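PDB 5JOZ: Non-reducing end alpha-L-arabinofuranosidase BoGH43B from Bacteroides ovatus, which hydrolyses terminal non-reducing alpha-L-arabinofuranoside residues in xyloglucan side chains, converting 'S' units to 'X' units during xyloglucan breakdown. Local coordinates for residues T371-V376 against F498-F503. Residues are numbered along the deposited sequence; the frame is centred on the assembly and turned at random.
With CA (calcium ion), chain C.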
# COMPACT_ATOMS: atom_id res chain seq x y z
N THR A 371 -5.56 -8.74 -16.74
CA THR A 371 -4.76 -9.79 -17.32
C THR A 371 -3.32 -9.51 -16.96
O THR A 371 -2.83 -8.40 -17.13
CB THR A 371 -4.92 -9.84 -18.85
OG1 THR A 371 -6.27 -10.19 -19.16
CG2 THR A 371 -3.97 -10.89 -19.47
N ALA A 372 -2.65 -10.53 -16.45
CA ALA A 372 -1.24 -10.46 -16.10
C ALA A 372 -0.60 -11.68 -16.71
O ALA A 372 -1.10 -12.79 -16.51
CB ALA A 372 -1.07 -10.49 -14.60
N SER A 373 0.48 -11.50 -17.46
CA SER A 373 1.20 -12.64 -18.02
C SER A 373 2.68 -12.36 -18.14
O SER A 373 3.11 -11.22 -18.19
CB SER A 373 0.63 -13.02 -19.39
OG SER A 373 0.70 -11.93 -20.29
N ALA A 374 3.45 -13.44 -18.21
CA ALA A 374 4.90 -13.36 -18.24
C ALA A 374 5.46 -14.51 -19.05
O ALA A 374 5.06 -15.66 -18.86
CB ALA A 374 5.45 -13.41 -16.82
N LYS A 375 6.40 -14.20 -19.93
CA LYS A 375 7.16 -15.21 -20.65
C LYS A 375 8.38 -15.54 -19.79
O LYS A 375 9.16 -14.65 -19.44
CB LYS A 375 7.59 -14.65 -22.01
CG LYS A 375 8.23 -15.64 -22.99
CD LYS A 375 9.18 -14.90 -23.93
CE LYS A 375 9.32 -15.55 -25.29
NZ LYS A 375 10.33 -14.82 -26.11
N VAL A 376 8.55 -16.83 -19.47
CA VAL A 376 9.59 -17.28 -18.56
C VAL A 376 10.33 -18.50 -19.13
O VAL A 376 9.74 -19.39 -19.75
CB VAL A 376 9.01 -17.58 -17.16
CG1 VAL A 376 7.94 -18.65 -17.20
CG2 VAL A 376 10.12 -17.97 -16.17
N PHE A 498 12.72 -14.13 -16.82
CA PHE A 498 11.47 -13.54 -17.28
C PHE A 498 11.80 -12.51 -18.34
O PHE A 498 12.36 -11.46 -18.03
CB PHE A 498 10.73 -12.89 -16.11
CG PHE A 498 10.26 -13.88 -15.09
CD1 PHE A 498 11.13 -14.38 -14.14
CD2 PHE A 498 8.96 -14.36 -15.12
CE1 PHE A 498 10.70 -15.30 -13.21
CE2 PHE A 498 8.52 -15.28 -14.18
CZ PHE A 498 9.38 -15.75 -13.22
N ASP A 499 11.45 -12.81 -19.58
CA ASP A 499 11.73 -11.94 -20.72
C ASP A 499 10.84 -10.69 -20.65
O ASP A 499 11.30 -9.57 -20.90
CB ASP A 499 11.47 -12.69 -22.03
CG ASP A 499 12.06 -12.00 -23.24
OD1 ASP A 499 12.72 -10.94 -23.10
OD2 ASP A 499 11.86 -12.52 -24.36
N TRP A 500 9.57 -10.87 -20.31
CA TRP A 500 8.68 -9.74 -20.12
C TRP A 500 7.54 -10.08 -19.17
O TRP A 500 7.38 -11.23 -18.80
CB TRP A 500 8.16 -9.22 -21.46
CG TRP A 500 7.63 -10.27 -22.42
CD1 TRP A 500 8.27 -10.76 -23.52
CD2 TRP A 500 6.35 -10.91 -22.39
NE1 TRP A 500 7.48 -11.67 -24.16
CE2 TRP A 500 6.29 -11.77 -23.50
CE3 TRP A 500 5.24 -10.81 -21.54
CZ2 TRP A 500 5.16 -12.56 -23.77
CZ3 TRP A 500 4.12 -11.61 -21.80
CH2 TRP A 500 4.10 -12.48 -22.91
N PHE A 501 6.80 -9.04 -18.79
CA PHE A 501 5.66 -9.14 -17.87
C PHE A 501 4.63 -8.09 -18.30
O PHE A 501 4.93 -6.89 -18.26
CB PHE A 501 6.12 -8.87 -16.43
CG PHE A 501 5.08 -9.20 -15.38
CD1 PHE A 501 3.99 -8.35 -15.16
CD2 PHE A 501 5.21 -10.34 -14.59
CE1 PHE A 501 3.05 -8.65 -14.19
CE2 PHE A 501 4.27 -10.64 -13.62
CZ PHE A 501 3.18 -9.80 -13.42
N ASP A 502 3.46 -8.56 -18.73
CA ASP A 502 2.32 -7.73 -19.10
C ASP A 502 1.38 -7.57 -17.93
O ASP A 502 1.08 -8.53 -17.24
CB ASP A 502 1.50 -8.38 -20.23
CG ASP A 502 2.18 -8.31 -21.58
OD1 ASP A 502 3.30 -7.74 -21.73
OD2 ASP A 502 1.58 -8.85 -22.53
N PHE A 503 0.90 -6.35 -17.73
CA PHE A 503 -0.06 -6.06 -16.68
C PHE A 503 -1.11 -5.12 -17.26
O PHE A 503 -0.81 -3.96 -17.53
CB PHE A 503 0.68 -5.42 -15.50
CG PHE A 503 -0.10 -5.44 -14.22
CD1 PHE A 503 -0.27 -6.63 -13.51
CD2 PHE A 503 -0.67 -4.27 -13.71
CE1 PHE A 503 -0.99 -6.66 -12.32
CE2 PHE A 503 -1.39 -4.30 -12.52
CZ PHE A 503 -1.54 -5.50 -11.83
CA CA C . 12.75 -8.60 -22.51
O HOH W 1 10.83 -8.26 -23.91
O HOH W 2 14.10 -7.34 -24.08
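Strands 371-376 and 498-503 run antiparallel (176°), their register shifted by a beta bulge in which Asp499 and Trp500 together face Lys375. Ser373 and Asp502 form the firm hydrogen-bonded pair, with Asp502 N to Ser373 O at 2.7 Å and Ser373 N to Asp502 O at 3.0 Å. At the bulge, Asp499 N reaches Lys375 O at 2.9 Å, while the Lys375 N to Trp500 O bond is weak. The indole of Trp500 crosses Lys375 at about a right angle, Lys375 CB 3.5 Å from Trp500 CE2 over the ring face, with Ser373 OG at the ring edge. Beyond it the extended lysine runs beside Asp499, NZ forming a long salt bridge to the anti lone pair of Asp499 OD2 at 3.3 Å. On the other side of the sheet, Val376 CG2 sits 3.6 Å above the centre of the Phe498 ring, and Ala374 CB touches Phe498 and Phe501 in the core of the concanavalin A-like domain. An alanine at Trp500 would remove the indole face under Lys375 and the cation-pi partner of Arg311, and would probably loosen both. Asp499 O and OD1 bind calcium, alongside Asp313 and Gly341, so the carboxylate is shared between metal and lysine, two positive partners likely to keep it ionised.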